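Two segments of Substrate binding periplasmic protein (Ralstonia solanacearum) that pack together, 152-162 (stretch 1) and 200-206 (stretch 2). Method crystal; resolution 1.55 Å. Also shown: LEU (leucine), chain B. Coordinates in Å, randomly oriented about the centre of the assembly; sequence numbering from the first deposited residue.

Stretch 1, residues 152-162: ALGKEAITGVE
Stretch 2 (200-206) IFLGATA

Residues 152-162 form a regular α-helix, with phi/psi near -62/-44 throughout and i-to-i+4 hydrogen bonds of 2.9 to 3.1 Å between backbone N and O, from Glu-156 N to Ala-152 O through Val-161 N to Ala-157 O. The helix packs on strand 200-203, whose N-to-C direction makes an angle of 144° with its own, so the two run roughly antiparallel; their axes approach to 8.4 Å. No hydrogen bond crosses the contact, which buries 250 Å² and rests on apolar packing by Leu-153, Ala-157 and Val-161, spaced four residues apart along one side of the helix.

The strand enters at Ile-200 (phi/psi -129/124; chi1 m, chi2 t), which does not reach the helix. Phe-201 (-96/132) directs its CB toward it, with chi1 at -176° and chi2 at -86°. Val-161, chi1 t, lies over one face of this ring, its CG2 4.1 Å from Phe-201 CD1, while Ala-157 CB approaches Phe-201 CE1 at 4.5 Å. The CA atoms of Val-161 and Phe-201 stand 8.6 Å apart, a gap filled by their side chains. Leu-202 (-101/102; chi1 m, chi2 t) follows the alternation of the strand and points away.

At Gly-203 (-98/69) the backbones draw together: its CA is 5.2 Å from Ala-157 CA and 3.8 Å from Ala-157 CB. A CB on Gly-203 would point toward the helix and fall 2.3 Å from Ala-157 CB, a clash, so the close approach depends on the bare glycine. Its carbonyl also faces the helix, with Gly-203 O 4.0 Å from Leu-153 CG and 4.4 Å from Gly-154 CA; these are van der Waals contacts.

Beyond the strand, Ala-204 (-143/178) turns its CB away and meets the helix through its backbone, Ala-204 C lying 3.9 Å from Leu-153 CD2. A weak hydrogen bond from Ala-204 N to Leu-202 O, 3.2 Å, spans the bend. Thr-205 (-94/171; chi1 52°, p) holds its CB sideways and places CG2 3.9 Å from Leu-153 CD2. It occupies the N-cap position of the next helix without a side-chain capping bond; OG1 is hydrogen-bonded elsewhere in the structure. Ala-206 (-48/-58) begins that helix, out of reach of stretch 1.

Leu-153 (chi1 169°, chi2 60°) also borders the bound leucine: its CD1 lies 3.3 Å from CD1 of the ligand, a tight apolar contact, whereas Thr-205 CG2 is 3.6 Å from the ligand O. Both stretches thus contribute to the surroundings of the leucine.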

ATOM      1  N   ALA A 152       9.691  -8.261  -8.661  1.00  6.27           N
ATOM      2  CA  ALA A 152       8.882  -9.004  -7.694  1.00  6.11           C
ATOM      3  C   ALA A 152       7.390  -8.652  -7.686  1.00  5.82           C
ATOM      4  O   ALA A 152       6.548  -9.534  -7.515  1.00  6.64           O
ATOM      5  CB  ALA A 152       9.466  -8.837  -6.298  1.00  7.60           C
ATOM      6  N   LEU A 153       7.057  -7.376  -7.863  1.00  5.38           N
ATOM      7  CA  LEU A 153       5.653  -6.974  -7.871  1.00  4.67           C
ATOM      8  C   LEU A 153       4.905  -7.652  -9.012  1.00  4.88           C
ATOM      9  O   LEU A 153       3.822  -8.200  -8.812  1.00  4.83           O
ATOM     10  CB  LEU A 153       5.515  -5.452  -8.010  1.00  4.84           C
ATOM     11  CG  LEU A 153       4.086  -4.963  -8.299  1.00  4.76           C
ATOM     12  CD1 LEU A 153       3.161  -5.383  -7.165  1.00  5.46           C
ATOM     13  CD2 LEU A 153       4.075  -3.452  -8.474  1.00  3.39           C
ATOM     14  N   GLY A 154       5.486  -7.610 -10.209  1.00  5.12           N
ATOM     15  CA  GLY A 154       4.854  -8.225 -11.364  1.00  6.29           C
ATOM     16  C   GLY A 154       4.716  -9.727 -11.208  1.00  6.88           C
ATOM     17  O   GLY A 154       3.719 -10.316 -11.629  1.00  6.73           O
ATOM     18  N   LYS A 155       5.725 -10.349 -10.609  1.00  8.57           N
ATOM     19  CA  LYS A 155       5.708 -11.788 -10.382  1.00 10.74           C
ATOM     20  C   LYS A 155       4.538 -12.152  -9.470  1.00 10.85           C
ATOM     21  O   LYS A 155       3.846 -13.146  -9.699  1.00 11.50           O
ATOM     22  CB  LYS A 155       7.024 -12.233  -9.747  1.00 13.38           C
ATOM     23  CG  LYS A 155       7.077 -13.704  -9.376  1.00 19.80           C
ATOM     24  CD  LYS A 155       8.383 -14.036  -8.670  1.00 23.31           C
ATOM     25  CE  LYS A 155       8.551 -13.205  -7.403  1.00 26.42           C
ATOM     26  NZ  LYS A 155       9.876 -13.416  -6.761  1.00 27.64           N
ATOM     27  N   GLU A 156       4.322 -11.344  -8.434  1.00 11.03           N
ATOM     28  CA  GLU A 156       3.215 -11.571  -7.505  1.00 11.59           C
ATOM     29  C   GLU A 156       1.888 -11.505  -8.259  1.00 11.25           C
ATOM     30  O   GLU A 156       1.001 -12.338  -8.063  1.00 11.39           O
ATOM     31  CB  GLU A 156       3.207 -10.504  -6.407  1.00 12.64           C
ATOM     32  CG  GLU A 156       4.285 -10.656  -5.348  1.00 16.87           C
ATOM     33  CD  GLU A 156       4.017 -11.810  -4.403  1.00 18.15           C
ATOM     34  OE1 GLU A 156       2.927 -11.837  -3.790  1.00 15.42           O
ATOM     35  OE2 GLU A 156       4.898 -12.685  -4.266  1.00 21.91           O
ATOM     36  N   ALA A 157       1.760 -10.502  -9.122  1.00  9.05           N
ATOM     37  CA  ALA A 157       0.542 -10.307  -9.899  1.00  7.33           C
ATOM     38  C   ALA A 157       0.269 -11.458 -10.863  1.00  7.42           C
ATOM     39  O   ALA A 157      -0.827 -12.016 -10.874  1.00  7.15           O
ATOM     40  CB  ALA A 157       0.621  -8.991 -10.668  1.00  7.94           C
ATOM     41  N   ILE A 158       1.263 -11.813 -11.670  1.00  6.29           N
ATOM     42  CA  ILE A 158       1.089 -12.895 -12.632  1.00  6.96           C
ATOM     43  C   ILE A 158       0.802 -14.224 -11.945  1.00  6.30           C
ATOM     44  O   ILE A 158      -0.142 -14.923 -12.310  1.00  7.22           O
ATOM     45  CB  ILE A 158       2.332 -13.058 -13.536  1.00  6.68           C
ATOM     46  CG1 ILE A 158       2.480 -11.838 -14.449  1.00  7.49           C
ATOM     47  CG2 ILE A 158       2.202 -14.324 -14.383  1.00  7.96           C
ATOM     48  CD1 ILE A 158       1.347 -11.669 -15.453  1.00  9.05           C
ATOM     49  N   THR A 159       1.616 -14.571 -10.956  1.00  7.26           N
ATOM     50  CA  THR A 159       1.432 -15.820 -10.230  1.00  8.63           C
ATOM     51  C   THR A 159       0.051 -15.866  -9.586  1.00  7.88           C
ATOM     52  O   THR A 159      -0.641 -16.884  -9.654  1.00  7.58           O
ATOM     53  CB  THR A 159       2.496 -15.981  -9.129  1.00 10.05           C
ATOM     54  OG1 THR A 159       3.800 -16.011  -9.728  1.00 14.60           O
ATOM     55  CG2 THR A 159       2.270 -17.273  -8.352  1.00 13.81           C
ATOM     56  N   GLY A 160      -0.344 -14.755  -8.972  1.00  7.65           N
ATOM     57  CA  GLY A 160      -1.635 -14.681  -8.314  1.00  7.47           C
ATOM     58  C   GLY A 160      -2.811 -14.820  -9.259  1.00  7.79           C
ATOM     59  O   GLY A 160      -3.734 -15.588  -9.000  1.00  7.34           O
ATOM     60  N   VAL A 161      -2.783 -14.073 -10.358  1.00  6.44           N
ATOM     61  CA  VAL A 161      -3.863 -14.135 -11.330  1.00  5.69           C
ATOM     62  C   VAL A 161      -3.937 -15.523 -11.960  1.00  6.50           C
ATOM     63  O   VAL A 161      -5.029 -16.056 -12.170  1.00  6.61           O
ATOM     64  CB  VAL A 161      -3.682 -13.062 -12.432  1.00  6.49           C
ATOM     65  CG1 VAL A 161      -4.709 -13.264 -13.533  1.00  6.69           C
ATOM     66  CG2 VAL A 161      -3.842 -11.671 -11.832  1.00  7.12           C
ATOM     67  N   GLU A 162      -2.781 -16.116 -12.248  1.00  6.44           N
ATOM     68  CA  GLU A 162      -2.750 -17.449 -12.844  1.00  7.89           C
ATOM     69  C   GLU A 162      -3.354 -18.477 -11.894  1.00  8.03           C
ATOM     70  O   GLU A 162      -4.083 -19.373 -12.321  1.00  7.64           O
ATOM     71  CB  GLU A 162      -1.315 -17.859 -13.187  1.00 10.46           C
ATOM     72  CG  GLU A 162      -0.648 -16.981 -14.230  1.00 17.88           C
ATOM     73  CD  GLU A 162       0.723 -17.490 -14.636  1.00 21.49           C
ATOM     74  OE1 GLU A 162       1.533 -17.805 -13.739  1.00 25.19           O
ATOM     75  OE2 GLU A 162       0.992 -17.568 -15.855  1.00 25.16           O
ATOM     76  N   ILE A 200      -8.381  -6.101 -18.203  1.00  3.31           N
ATOM     77  CA  ILE A 200      -6.938  -6.014 -18.028  1.00  3.62           C
ATOM     78  C   ILE A 200      -6.662  -5.681 -16.573  1.00  3.53           C
ATOM     79  O   ILE A 200      -7.163  -4.685 -16.047  1.00  2.97           O
ATOM     80  CB  ILE A 200      -6.314  -4.926 -18.920  1.00  3.11           C
ATOM     81  CG1 ILE A 200      -6.428  -5.335 -20.391  1.00  4.87           C
ATOM     82  CG2 ILE A 200      -4.851  -4.724 -18.539  1.00  4.35           C
ATOM     83  CD1 ILE A 200      -5.994  -4.252 -21.367  1.00  5.65           C
ATOM     84  N   PHE A 201      -5.869  -6.532 -15.934  1.00  3.48           N
ATOM     85  CA  PHE A 201      -5.506  -6.362 -14.537  1.00  4.17           C
ATOM     86  C   PHE A 201      -4.160  -5.653 -14.461  1.00  4.55           C
ATOM     87  O   PHE A 201      -3.209  -6.030 -15.150  1.00  5.39           O
ATOM     88  CB  PHE A 201      -5.432  -7.728 -13.858  1.00  4.46           C
ATOM     89  CG  PHE A 201      -5.151  -7.660 -12.387  1.00  5.35           C
ATOM     90  CD1 PHE A 201      -3.844  -7.591 -11.917  1.00  7.42           C
ATOM     91  CD2 PHE A 201      -6.197  -7.650 -11.473  1.00  7.30           C
ATOM     92  CE1 PHE A 201      -3.583  -7.510 -10.551  1.00  7.95           C
ATOM     93  CE2 PHE A 201      -5.948  -7.569 -10.107  1.00  8.72           C
ATOM     94  CZ  PHE A 201      -4.637  -7.499  -9.646  1.00  8.43           C
ATOM     95  N   LEU A 202      -4.084  -4.620 -13.629  1.00  3.86           N
ATOM     96  CA  LEU A 202      -2.854  -3.852 -13.492  1.00  3.15           C
ATOM     97  C   LEU A 202      -2.034  -4.211 -12.256  1.00  3.72           C
ATOM     98  O   LEU A 202      -2.356  -3.800 -11.140  1.00  3.71           O
ATOM     99  CB  LEU A 202      -3.175  -2.353 -13.467  1.00  4.01           C
ATOM    100  CG  LEU A 202      -4.109  -1.825 -14.561  1.00  3.98           C
ATOM    101  CD1 LEU A 202      -4.361  -0.341 -14.328  1.00  5.99           C
ATOM    102  CD2 LEU A 202      -3.500  -2.063 -15.942  1.00  5.00           C
ATOM    103  N   GLY A 203      -0.981  -4.994 -12.468  1.00  3.21           N
ATOM    104  CA  GLY A 203      -0.091  -5.366 -11.380  1.00  4.20           C
ATOM    105  C   GLY A 203       1.060  -4.394 -11.504  1.00  4.78           C
ATOM    106  O   GLY A 203       2.183  -4.767 -11.856  1.00  4.01           O
ATOM    107  N   ALA A 204       0.766  -3.131 -11.216  1.00  5.74           N
ATOM    108  CA  ALA A 204       1.737  -2.062 -11.357  1.00  5.73           C
ATOM    109  C   ALA A 204       1.638  -0.997 -10.281  1.00  5.49           C
ATOM    110  O   ALA A 204       0.774  -1.047  -9.404  1.00  5.68           O
ATOM    111  CB  ALA A 204       1.551  -1.413 -12.717  1.00  7.89           C
ATOM    112  N   THR A 205       2.546  -0.031 -10.363  1.00  4.03           N
ATOM    113  CA  THR A 205       2.571   1.083  -9.433  1.00  4.59           C
ATOM    114  C   THR A 205       1.774   2.234 -10.041  1.00  5.12           C
ATOM    115  O   THR A 205       1.378   2.183 -11.205  1.00  4.91           O
ATOM    116  CB  THR A 205       4.015   1.519  -9.134  1.00  4.88           C
ATOM    117  OG1 THR A 205       4.711   1.747 -10.366  1.00  6.46           O
ATOM    118  CG2 THR A 205       4.736   0.432  -8.341  1.00  4.89           C
ATOM    119  N   ALA A 206       1.547   3.273  -9.245  1.00  5.05           N
ATOM    120  CA  ALA A 206       0.750   4.421  -9.656  1.00  7.32           C
ATOM    121  C   ALA A 206       1.029   5.072 -11.009  1.00  6.50           C
ATOM    122  O   ALA A 206       0.130   5.149 -11.851  1.00  5.44           O
ATOM    123  CB  ALA A 206       0.793   5.481  -8.559  1.00  9.06           C
TER
HETATM  124  N   LEU B 400       4.660  -0.897  -2.541  1.00  4.82           N
HETATM  125  CA  LEU B 400       4.460  -0.510  -3.966  1.00  7.09           C
HETATM  126  C   LEU B 400       3.419   0.587  -4.066  1.00  7.25           C
HETATM  127  O   LEU B 400       3.423   1.289  -5.096  1.00  7.88           O
HETATM  128  CB  LEU B 400       4.001  -1.723  -4.755  1.00  3.61           C
HETATM  129  CG  LEU B 400       4.942  -2.862  -4.380  1.00  7.47           C
HETATM  130  CD1 LEU B 400       4.208  -4.122  -4.265  1.00  1.00           C
HETATM  131  CD2 LEU B 400       6.030  -2.966  -5.372  1.00  1.00           C
HETATM  132  OXT LEU B 400       2.615   0.724  -3.115  1.00  8.31           O